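Local atomic coordinates of diol-dehydratase (Roseburia inulinivorans, PDB entry 5I2A), a protein that probably catalyses the B12-independent dehydration of 1,2-propanediol by the radical chemistry of the glycyl radical enzymes. Residues Leu343-Ile348 and Leu376-Leu381; Ala691-Val696 and Asp721-Thr726; Leu754-Met759 and His787-Val792; Val813-Tyr818 and Asp831-Arg836. All coordinates share one frame; numbering follows the deposited sequence.

Contact 1. Residues Leu343-Ile348 and Leu376-Leu381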
# COMPACT_ATOMS: atom_id res chain seq x y z
N LEU A 343 -20.14 -24.12 -3.18
CA LEU A 343 -19.09 -23.33 -2.54
C LEU A 343 -17.78 -24.13 -2.52
O LEU A 343 -16.79 -23.68 -1.93
CB LEU A 343 -19.51 -22.92 -1.12
CG LEU A 343 -20.62 -21.85 -1.08
CD1 LEU A 343 -21.03 -21.51 0.35
CD2 LEU A 343 -20.13 -20.61 -1.80
N PHE A 344 -17.81 -25.31 -3.15
CA PHE A 344 -16.63 -26.15 -3.32
C PHE A 344 -15.87 -26.36 -2.01
O PHE A 344 -14.67 -26.14 -1.92
CB PHE A 344 -15.71 -25.52 -4.39
CG PHE A 344 -16.45 -25.09 -5.62
CD1 PHE A 344 -16.69 -25.99 -6.65
CD2 PHE A 344 -17.00 -23.81 -5.71
CE1 PHE A 344 -17.42 -25.60 -7.77
CE2 PHE A 344 -17.73 -23.42 -6.83
CZ PHE A 344 -17.93 -24.31 -7.87
N GLN A 345 -16.62 -26.75 -0.98
CA GLN A 345 -16.06 -26.92 0.34
C GLN A 345 -15.55 -28.35 0.44
O GLN A 345 -16.31 -29.29 0.71
CB GLN A 345 -17.11 -26.61 1.42
CG GLN A 345 -17.63 -25.14 1.36
CD GLN A 345 -18.82 -24.88 2.29
OE1 GLN A 345 -18.69 -24.21 3.32
NE2 GLN A 345 -19.99 -25.40 1.92
N ASN A 346 -14.26 -28.51 0.17
CA ASN A 346 -13.70 -29.84 0.03
C ASN A 346 -13.28 -30.40 1.38
O ASN A 346 -12.58 -29.74 2.14
CB ASN A 346 -12.53 -29.84 -0.93
CG ASN A 346 -12.21 -31.23 -1.45
OD1 ASN A 346 -11.76 -32.10 -0.71
ND2 ASN A 346 -12.45 -31.45 -2.74
N LEU A 347 -13.72 -31.62 1.65
CA LEU A 347 -13.47 -32.30 2.91
C LEU A 347 -13.00 -33.70 2.57
O LEU A 347 -13.67 -34.43 1.83
CB LEU A 347 -14.73 -32.34 3.79
CG LEU A 347 -14.60 -32.86 5.23
CD1 LEU A 347 -15.69 -32.22 6.12
CD2 LEU A 347 -14.70 -34.37 5.32
N ILE A 348 -11.84 -34.06 3.09
CA ILE A 348 -11.17 -35.27 2.66
C ILE A 348 -11.01 -36.26 3.83
O ILE A 348 -10.91 -35.85 4.98
CB ILE A 348 -9.80 -34.94 2.03
CG1 ILE A 348 -9.32 -36.07 1.11
CG2 ILE A 348 -8.77 -34.63 3.11
CD1 ILE A 348 -8.42 -35.55 0.00
N LEU A 376 -26.74 -34.50 -0.09
CA LEU A 376 -26.77 -33.17 -0.70
C LEU A 376 -25.45 -32.94 -1.45
O LEU A 376 -24.52 -33.73 -1.30
CB LEU A 376 -27.00 -32.10 0.36
CG LEU A 376 -28.45 -32.02 0.85
CD1 LEU A 376 -28.58 -30.89 1.88
CD2 LEU A 376 -29.41 -31.84 -0.33
N PRO A 377 -25.36 -31.88 -2.27
CA PRO A 377 -24.12 -31.67 -3.03
C PRO A 377 -22.87 -31.44 -2.16
O PRO A 377 -21.80 -31.91 -2.53
CB PRO A 377 -24.42 -30.41 -3.83
CG PRO A 377 -25.90 -30.47 -4.05
CD PRO A 377 -26.44 -30.99 -2.75
N MET A 378 -23.00 -30.73 -1.05
CA MET A 378 -21.85 -30.37 -0.24
C MET A 378 -21.84 -31.20 1.04
O MET A 378 -22.89 -31.65 1.48
CB MET A 378 -21.87 -28.87 0.08
CG MET A 378 -22.04 -27.99 -1.19
SD MET A 378 -21.35 -26.32 -1.05
CE MET A 378 -22.82 -25.32 -0.84
N PRO A 379 -20.66 -31.42 1.65
CA PRO A 379 -19.33 -31.01 1.19
C PRO A 379 -18.87 -31.81 -0.02
O PRO A 379 -19.48 -32.84 -0.34
CB PRO A 379 -18.43 -31.30 2.40
CG PRO A 379 -19.14 -32.45 3.11
CD PRO A 379 -20.61 -32.15 2.93
N SER A 380 -17.83 -31.33 -0.69
CA SER A 380 -17.21 -32.07 -1.77
C SER A 380 -16.28 -33.11 -1.14
O SER A 380 -15.07 -32.90 -0.97
CB SER A 380 -16.45 -31.13 -2.73
OG SER A 380 -17.31 -30.17 -3.34
N LEU A 381 -16.88 -34.24 -0.77
CA LEU A 381 -16.18 -35.32 -0.10
C LEU A 381 -15.08 -35.92 -0.97
O LEU A 381 -15.28 -36.22 -2.15
CB LEU A 381 -17.15 -36.41 0.34
CG LEU A 381 -16.54 -37.51 1.20
CD1 LEU A 381 -16.14 -36.95 2.55
CD2 LEU A 381 -17.53 -38.66 1.36
O HOH W 1 -18.93 -28.43 -1.99
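M378 sends its thioether across to residues 343-348, where SD receives two weak hydrogen bonds, from the backbone N of L343 at 3.3 Å and from Q345 NE2 at 3.4 Å. CG of M378 stands beside its own backbone N (chi1 -52°) and SD continues nearly extended from it, which sets SD beside both donors; the bend at the sulfur then turns CE to L343 CG, 4.1 Å away. The Q345 amide has stronger partners: OE1 accepts from Q273 and Q277, and NE2 donates to the carbonyl of L323. S380 N bonds to Q345 O at 2.9 Å and L347 N to S380 O at 3.2 Å, while a water links Q345 N with S380 OG. P379, which follows a cis peptide bond, sets CB 3.4 Å from Q345 O, and the branches of L347 and L381 meet at CD2 and CD1, 4.1 Å apart. W320 of helix 309-323 packs on L347 and P379. N346, on the face of S380 and away from that of L347 and L381, bonds through its amide to S382 and G437. Strands 346-350 and 380-385 form a beta-alpha-beta unit with helix 362-374, consistent with the alpha/beta barrel of the glycyl radical enzymes.

Contact 2. Residues Ala691-Val696 and Asp721-Thr726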
# COMPACT_ATOMS: atom_id res chain seq x y z
N ALA A 691 0.28 -24.45 -13.03
CA ALA A 691 -0.90 -24.83 -13.80
C ALA A 691 -1.80 -25.84 -13.09
O ALA A 691 -1.32 -26.75 -12.40
CB ALA A 691 -0.47 -25.41 -15.16
N GLY A 692 -3.10 -25.66 -13.26
CA GLY A 692 -4.06 -26.73 -13.04
C GLY A 692 -4.75 -27.06 -14.36
O GLY A 692 -4.68 -26.29 -15.32
N LEU A 693 -5.40 -28.22 -14.41
CA LEU A 693 -6.14 -28.65 -15.58
C LEU A 693 -7.49 -29.22 -15.12
O LEU A 693 -7.67 -30.42 -14.97
CB LEU A 693 -5.36 -29.69 -16.38
CG LEU A 693 -3.98 -29.25 -16.90
CD1 LEU A 693 -3.13 -30.43 -17.33
CD2 LEU A 693 -4.12 -28.24 -18.03
N TYR A 694 -8.44 -28.32 -14.89
CA TYR A 694 -9.77 -28.71 -14.48
C TYR A 694 -10.76 -27.65 -14.94
O TYR A 694 -10.38 -26.51 -15.20
CB TYR A 694 -9.85 -28.92 -12.97
CG TYR A 694 -9.67 -27.71 -12.07
CD1 TYR A 694 -10.73 -26.84 -11.82
CD2 TYR A 694 -8.46 -27.47 -11.40
CE1 TYR A 694 -10.59 -25.78 -10.97
CE2 TYR A 694 -8.31 -26.39 -10.52
CZ TYR A 694 -9.38 -25.55 -10.32
OH TYR A 694 -9.28 -24.47 -9.46
N PRO A 695 -12.04 -28.03 -15.07
CA PRO A 695 -12.97 -27.11 -15.74
C PRO A 695 -14.07 -26.47 -14.90
O PRO A 695 -14.69 -25.54 -15.40
CB PRO A 695 -13.61 -28.02 -16.78
CG PRO A 695 -13.77 -29.31 -16.01
CD PRO A 695 -12.52 -29.42 -15.13
N VAL A 696 -14.30 -26.95 -13.68
CA VAL A 696 -15.52 -26.61 -12.94
C VAL A 696 -16.69 -26.84 -13.91
O VAL A 696 -16.74 -27.91 -14.51
CB VAL A 696 -15.50 -25.19 -12.36
CG1 VAL A 696 -16.50 -25.10 -11.19
CG2 VAL A 696 -14.10 -24.86 -11.84
N ASP A 721 -14.00 -31.60 -20.60
CA ASP A 721 -13.95 -31.34 -19.18
C ASP A 721 -12.70 -31.97 -18.59
O ASP A 721 -12.59 -33.19 -18.55
CB ASP A 721 -15.20 -31.87 -18.47
CG ASP A 721 -15.53 -33.31 -18.86
OD1 ASP A 721 -15.56 -33.62 -20.07
OD2 ASP A 721 -15.76 -34.13 -17.97
N GLY A 722 -11.75 -31.14 -18.17
CA GLY A 722 -10.53 -31.62 -17.55
C GLY A 722 -9.50 -32.18 -18.51
O GLY A 722 -9.30 -31.64 -19.59
N VAL A 723 -8.84 -33.27 -18.10
CA VAL A 723 -7.82 -33.90 -18.92
C VAL A 723 -8.32 -35.17 -19.62
O VAL A 723 -7.58 -35.80 -20.36
CB VAL A 723 -6.55 -34.26 -18.08
CG1 VAL A 723 -5.94 -33.01 -17.51
CG2 VAL A 723 -6.89 -35.23 -16.98
N GLY A 724 -9.58 -35.54 -19.40
CA GLY A 724 -10.15 -36.72 -20.04
C GLY A 724 -10.44 -36.53 -21.53
O GLY A 724 -10.42 -35.42 -22.05
N PRO A 725 -10.74 -37.63 -22.22
CA PRO A 725 -11.00 -37.60 -23.66
C PRO A 725 -12.32 -36.93 -23.99
O PRO A 725 -13.19 -36.81 -23.14
CB PRO A 725 -11.04 -39.08 -24.05
CG PRO A 725 -10.51 -39.82 -22.87
CD PRO A 725 -10.83 -39.00 -21.68
N THR A 726 -12.46 -36.52 -25.24
CA THR A 726 -13.69 -35.89 -25.70
C THR A 726 -14.83 -36.92 -25.71
O THR A 726 -14.63 -38.07 -26.09
CB THR A 726 -13.50 -35.28 -27.10
OG1 THR A 726 -12.76 -34.06 -26.98
CG2 THR A 726 -14.83 -35.00 -27.76
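P695 lays its pyrrolidine ring against the D721-G722 peptide, with CG 3.5 Å from G722 N and CD 3.8 Å from G722 CA. The same CG reaches D721 CB, also at 3.8 Å, so one ring carbon spans the junction between the two residues. G722 is the second residue of a type II' beta turn from D721 to G724, and its positive phi of 77° is one that glycine adopts without strain. On the far side of G722 the packing continues through L693, whose CB meets V723 CG1 at 3.6 Å. The leucine and valine side chains cross at about a right angle, and L693 CD1 makes a second touch on the same methyl at 3.8 Å.

The polar ends look elsewhere. CG of D721 lies between the backbone N and the carbonyl carbon (chi1 49°), leading the carboxylate away from P695; OD2 accepts a hydrogen bond from N756 and forms a long, weak ion pair with R836. Y694 points away from the turn; its OH bonds to the carbonyl of H451, and V696 CG2 sits at the edge of its ring, in the ring plane. The residues that touch are all buried, and L754 bridges the loops, its backbone bonding to L693 on one and to V723 on the other. P695 rests on A816, the neighbour of G817, the predicted site of the glycyl radical. No hydrogen bond crosses between 691-696 and 721-726: their direct fit is one of carbon surfaces, so it is not directional, while L754 offers hydrogen bonds to both.

Contact 3. Residues Leu754-Met759 and His787-Val792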
# COMPACT_ATOMS: atom_id res chain seq x y z
N LEU A 754 -7.96 -32.93 -13.40
CA LEU A 754 -9.25 -33.55 -13.19
C LEU A 754 -9.60 -34.54 -14.30
O LEU A 754 -9.64 -34.18 -15.48
CB LEU A 754 -10.35 -32.48 -13.08
CG LEU A 754 -11.77 -33.02 -12.85
CD1 LEU A 754 -12.58 -32.06 -11.96
CD2 LEU A 754 -12.51 -33.24 -14.16
N PHE A 755 -9.89 -35.77 -13.90
CA PHE A 755 -10.29 -36.83 -14.83
C PHE A 755 -11.70 -37.31 -14.46
O PHE A 755 -11.89 -38.02 -13.47
CB PHE A 755 -9.28 -37.98 -14.80
CG PHE A 755 -9.50 -39.06 -15.85
CD1 PHE A 755 -10.43 -38.90 -16.88
CD2 PHE A 755 -8.76 -40.24 -15.80
CE1 PHE A 755 -10.61 -39.90 -17.83
CE2 PHE A 755 -8.94 -41.24 -16.76
CZ PHE A 755 -9.87 -41.06 -17.78
N ASN A 756 -12.68 -36.90 -15.26
CA ASN A 756 -14.06 -37.39 -15.17
C ASN A 756 -14.27 -38.69 -15.91
O ASN A 756 -13.83 -38.83 -17.05
CB ASN A 756 -15.04 -36.38 -15.77
CG ASN A 756 -15.58 -35.40 -14.76
OD1 ASN A 756 -15.71 -35.71 -13.58
ND2 ASN A 756 -15.92 -34.20 -15.23
N MET A 757 -14.99 -39.62 -15.29
CA MET A 757 -15.47 -40.79 -16.02
C MET A 757 -16.91 -41.11 -15.63
O MET A 757 -17.31 -40.91 -14.49
CB MET A 757 -14.55 -41.98 -15.77
CG MET A 757 -14.87 -43.20 -16.60
SD MET A 757 -13.69 -44.55 -16.42
CE MET A 757 -12.35 -43.99 -17.45
N LYS A 758 -17.71 -41.60 -16.58
CA LYS A 758 -19.08 -42.00 -16.28
C LYS A 758 -19.24 -43.51 -16.47
O LYS A 758 -18.90 -44.05 -17.52
CB LYS A 758 -20.08 -41.22 -17.16
CG LYS A 758 -21.55 -41.60 -16.95
CD LYS A 758 -22.52 -40.57 -17.56
CE LYS A 758 -22.30 -40.43 -19.04
NZ LYS A 758 -23.19 -39.42 -19.69
N MET A 759 -19.74 -44.18 -15.44
CA MET A 759 -19.95 -45.63 -15.47
C MET A 759 -21.42 -45.92 -15.55
O MET A 759 -22.23 -45.27 -14.91
CB MET A 759 -19.41 -46.32 -14.21
CG MET A 759 -18.07 -45.81 -13.71
SD MET A 759 -16.82 -46.07 -14.94
CE MET A 759 -16.80 -47.86 -14.99
N HIS A 787 -5.86 -37.98 -10.22
CA HIS A 787 -7.21 -37.86 -9.71
C HIS A 787 -8.23 -38.52 -10.63
O HIS A 787 -8.09 -38.48 -11.84
CB HIS A 787 -7.58 -36.38 -9.53
CG HIS A 787 -9.05 -36.13 -9.57
ND1 HIS A 787 -9.74 -35.98 -10.76
CD2 HIS A 787 -9.97 -36.05 -8.58
CE1 HIS A 787 -11.02 -35.80 -10.49
NE2 HIS A 787 -11.19 -35.84 -9.18
N MET A 788 -9.27 -39.11 -10.03
CA MET A 788 -10.41 -39.64 -10.79
C MET A 788 -11.69 -39.44 -10.01
O MET A 788 -11.69 -39.51 -8.79
CB MET A 788 -10.25 -41.13 -11.11
CG MET A 788 -9.42 -41.45 -12.32
SD MET A 788 -9.54 -43.22 -12.74
CE MET A 788 -10.80 -43.22 -14.03
N GLN A 789 -12.79 -39.25 -10.74
CA GLN A 789 -14.11 -39.17 -10.11
C GLN A 789 -15.19 -39.62 -11.09
O GLN A 789 -15.01 -39.56 -12.30
CB GLN A 789 -14.40 -37.75 -9.63
CG GLN A 789 -14.44 -36.77 -10.78
CD GLN A 789 -14.54 -35.31 -10.32
OE1 GLN A 789 -15.20 -34.51 -10.98
NE2 GLN A 789 -13.91 -34.98 -9.20
N PHE A 790 -16.33 -40.05 -10.55
CA PHE A 790 -17.28 -40.83 -11.32
C PHE A 790 -18.73 -40.43 -11.15
O PHE A 790 -19.23 -40.26 -10.04
CB PHE A 790 -17.16 -42.31 -10.94
CG PHE A 790 -15.77 -42.85 -11.07
CD1 PHE A 790 -14.85 -42.69 -10.05
CD2 PHE A 790 -15.40 -43.55 -12.20
CE1 PHE A 790 -13.57 -43.21 -10.18
CE2 PHE A 790 -14.14 -44.07 -12.32
CZ PHE A 790 -13.23 -43.90 -11.31
N ASN A 791 -19.40 -40.28 -12.29
CA ASN A 791 -20.85 -40.40 -12.34
C ASN A 791 -21.19 -41.87 -12.43
O ASN A 791 -20.48 -42.63 -13.10
CB ASN A 791 -21.44 -39.66 -13.54
CG ASN A 791 -21.79 -38.23 -13.22
OD1 ASN A 791 -22.58 -37.96 -12.31
ND2 ASN A 791 -21.19 -37.30 -13.96
N VAL A 792 -22.26 -42.28 -11.77
CA VAL A 792 -22.78 -43.64 -11.93
C VAL A 792 -24.28 -43.53 -12.16
O VAL A 792 -25.03 -43.30 -11.23
CB VAL A 792 -22.48 -44.54 -10.72
CG1 VAL A 792 -23.04 -45.96 -10.95
CG2 VAL A 792 -20.96 -44.61 -10.46
O HOH W 2 -17.39 -37.87 -13.19
O HOH W 3 -18.84 -37.94 -15.52
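H787 swings its ring toward F755, CG lying anti to the backbone N (chi1 156°), and F755 likewise carries CG anti to its own N as its ring runs alongside M788. The two segments are parallel neighbours in a beta-alpha-beta unit, strand 756-759, helix 766-781 and strand 787-792, their short axes 31° apart. Just before the first strand begins, the imidazole acts in place of a backbone acceptor: F755 N donates to H787 ND1 at 3.2 Å, nearly straight at 167° and in the plane of the ring. L754 CG leans on the same ring, 3.7 Å from CE1. A leucine in place of H787 has no ring nitrogen, and the N-H of F755, in a buried residue, would probably be left without a partner. From there the backbones alternate, F755 O and M757 O accepting from Q789 and N791, and Q789 O and N791 O from M757 and M759.

The face bearing M757, M759 and F790, continued by F755 and M788, is rich in sulfur and aromatic groups. M788 SD stands obliquely 5.2 Å from the F755 ring centroid, a Met-aromatic contact, and the methyls M757 CE and M788 CE meet at 3.8 Å. M759 CG packs on F790 CD2, also at 3.8 Å. Helix 766-781 covers this layer, with F773 set edge-to-face to F790 and Y780 to F755. The other face is polar at its tips: K758 NZ bonds to I833 O, while N791 OD1 accepts from R814 N. At the other end of the N791 amide, ND2 donates to a water 2.9 Å away.

Contact 4. Residues Val813-Tyr818 and Asp831-Arg836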
# COMPACT_ATOMS: atom_id res chain seq x y z
N VAL A 813 -25.82 -35.25 -9.64
CA VAL A 813 -24.82 -35.73 -10.58
C VAL A 813 -23.47 -35.12 -10.26
O VAL A 813 -23.40 -34.07 -9.63
CB VAL A 813 -25.15 -35.41 -12.04
CG1 VAL A 813 -26.41 -36.15 -12.49
CG2 VAL A 813 -25.29 -33.88 -12.25
N ARG A 814 -22.41 -35.79 -10.71
CA ARG A 814 -21.08 -35.23 -10.66
C ARG A 814 -20.90 -34.25 -11.81
O ARG A 814 -21.14 -34.62 -12.96
CB ARG A 814 -20.01 -36.32 -10.75
CG ARG A 814 -18.61 -35.83 -10.41
CD ARG A 814 -18.56 -35.31 -8.96
NE ARG A 814 -17.20 -34.92 -8.54
CZ ARG A 814 -16.89 -34.49 -7.32
NH1 ARG A 814 -17.84 -34.37 -6.39
NH2 ARG A 814 -15.64 -34.17 -7.03
N VAL A 815 -20.49 -33.02 -11.51
CA VAL A 815 -20.19 -32.07 -12.58
C VAL A 815 -18.69 -32.16 -12.92
O VAL A 815 -18.31 -32.93 -13.78
CB VAL A 815 -20.58 -30.61 -12.18
CG1 VAL A 815 -20.32 -29.66 -13.33
CG2 VAL A 815 -22.04 -30.55 -11.78
N ALA A 816 -17.85 -31.38 -12.24
CA ALA A 816 -16.40 -31.60 -12.34
C ALA A 816 -15.70 -31.06 -11.10
O ALA A 816 -15.54 -29.86 -10.95
CB ALA A 816 -15.83 -30.96 -13.59
N GLY A 817 -15.32 -31.96 -10.20
CA GLY A 817 -14.67 -31.56 -8.97
C GLY A 817 -15.66 -31.23 -7.88
O GLY A 817 -15.26 -30.84 -6.78
N TYR A 818 -16.95 -31.39 -8.19
CA TYR A 818 -18.05 -31.15 -7.26
C TYR A 818 -19.30 -31.80 -7.78
O TYR A 818 -19.40 -32.10 -8.96
CB TYR A 818 -18.31 -29.65 -7.05
CG TYR A 818 -18.92 -28.93 -8.24
CD1 TYR A 818 -18.18 -28.69 -9.40
CD2 TYR A 818 -20.24 -28.46 -8.20
CE1 TYR A 818 -18.73 -28.00 -10.49
CE2 TYR A 818 -20.80 -27.78 -9.29
CZ TYR A 818 -20.04 -27.54 -10.42
OH TYR A 818 -20.58 -26.86 -11.49
N ASP A 831 -27.04 -31.12 -20.72
CA ASP A 831 -26.72 -31.79 -21.98
C ASP A 831 -25.25 -32.20 -22.05
O ASP A 831 -24.93 -33.25 -22.59
CB ASP A 831 -27.05 -30.91 -23.19
CG ASP A 831 -28.55 -30.73 -23.41
OD1 ASP A 831 -29.36 -31.45 -22.78
OD2 ASP A 831 -28.91 -29.87 -24.23
N ASP A 832 -24.36 -31.36 -21.54
CA ASP A 832 -22.94 -31.68 -21.55
C ASP A 832 -22.70 -32.95 -20.73
O ASP A 832 -21.97 -33.84 -21.14
CB ASP A 832 -22.09 -30.53 -21.01
CG ASP A 832 -20.60 -30.73 -21.29
OD1 ASP A 832 -20.25 -30.97 -22.46
OD2 ASP A 832 -19.79 -30.66 -20.35
N ILE A 833 -23.33 -33.02 -19.57
CA ILE A 833 -23.17 -34.14 -18.66
C ILE A 833 -23.74 -35.42 -19.29
O ILE A 833 -23.13 -36.48 -19.23
CB ILE A 833 -23.82 -33.83 -17.30
CG1 ILE A 833 -23.06 -32.68 -16.63
CG2 ILE A 833 -23.86 -35.08 -16.41
CD1 ILE A 833 -23.62 -32.22 -15.30
N ILE A 834 -24.89 -35.28 -19.95
CA ILE A 834 -25.54 -36.42 -20.59
C ILE A 834 -24.72 -37.02 -21.73
O ILE A 834 -24.66 -38.23 -21.86
CB ILE A 834 -26.95 -36.02 -21.11
CG1 ILE A 834 -27.90 -35.83 -19.92
CG2 ILE A 834 -27.49 -37.07 -22.05
CD1 ILE A 834 -29.23 -35.12 -20.27
N LYS A 835 -24.08 -36.19 -22.55
CA LYS A 835 -23.37 -36.77 -23.68
C LYS A 835 -21.99 -37.33 -23.32
O LYS A 835 -21.34 -37.90 -24.18
CB LYS A 835 -23.25 -35.75 -24.82
CG LYS A 835 -22.09 -34.80 -24.71
CD LYS A 835 -21.89 -34.03 -26.01
CE LYS A 835 -20.75 -33.01 -25.87
NZ LYS A 835 -21.11 -31.86 -24.98
N ARG A 836 -21.56 -37.17 -22.07
CA ARG A 836 -20.29 -37.77 -21.65
C ARG A 836 -20.32 -39.27 -21.91
O ARG A 836 -21.35 -39.91 -21.76
CB ARG A 836 -20.02 -37.50 -20.17
CG ARG A 836 -19.66 -36.05 -19.86
CD ARG A 836 -19.50 -35.85 -18.37
NE ARG A 836 -19.30 -34.44 -18.02
CZ ARG A 836 -19.21 -34.00 -16.77
NH1 ARG A 836 -19.28 -34.86 -15.75
NH2 ARG A 836 -19.04 -32.70 -16.53
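R836 meets the carbonyl of V815 end-on, both terminal nitrogens of its guanidinium closing on one oxygen. The acceptor belongs to the loop carrying G817, the predicted glycyl radical site of the family, which appears here as ordinary glycine; the arginine comes from the C-terminal end region of the last helix. NH1 lies 2.9 Å from V815 O, in the carbonyl plane and on a lone pair, whereas NH2, at the same 2.9 Å, approaches 49° above that plane. NH1 also makes a weak bond to R814 O at 3.4 Å, and N756 ND2 supplies V815 O with a further donor. The R836 chain is extended from CG to NE, and one face of its guanidinium lies against I833 CG1, 4.0 Å from the plane. I833 sends CD1 on to the loop, where it meets V813 CG2 at 3.9 Å and V815 CG2 at 4.2 Å. A methionine in place of R836 removes both N-H groups, which would probably leave V815 O with N756 as its remaining named donor and this part of the loop less firmly fixed.

V815 points its CB away from the helix, onto one face of the Y818 ring. Within the loop, V815 N bonds to Y818 O. R814 bends back along the loop, NH1 bonding to S819 OG, and Y818 N stands 3.2 Å from the guanidinium plane, over its centre.

Overall arrangement
From the N terminus the four contacts follow in series, none nested and none crossing. Contact 1 closes a loop containing helix 362-374, contact 2 one containing helix 699-703, contact 3 one containing helix 766-781, and contact 4 the short return through strand 819-821 into the last helix. Contacts 1 and 3 lie toward opposite edges of one five-stranded mixed sheet, with strand 409-412 in its middle, and do not touch. Contact 4 touches both: Y818 meets F344 of contact 1 edge-to-face, and contact 3 adjoins it, centres about 9 Å apart. Contact 2 adjoins contact 3, and its V696 packs on both F344 and Y818, joining the loop before strand 346-350 to the G817 loop.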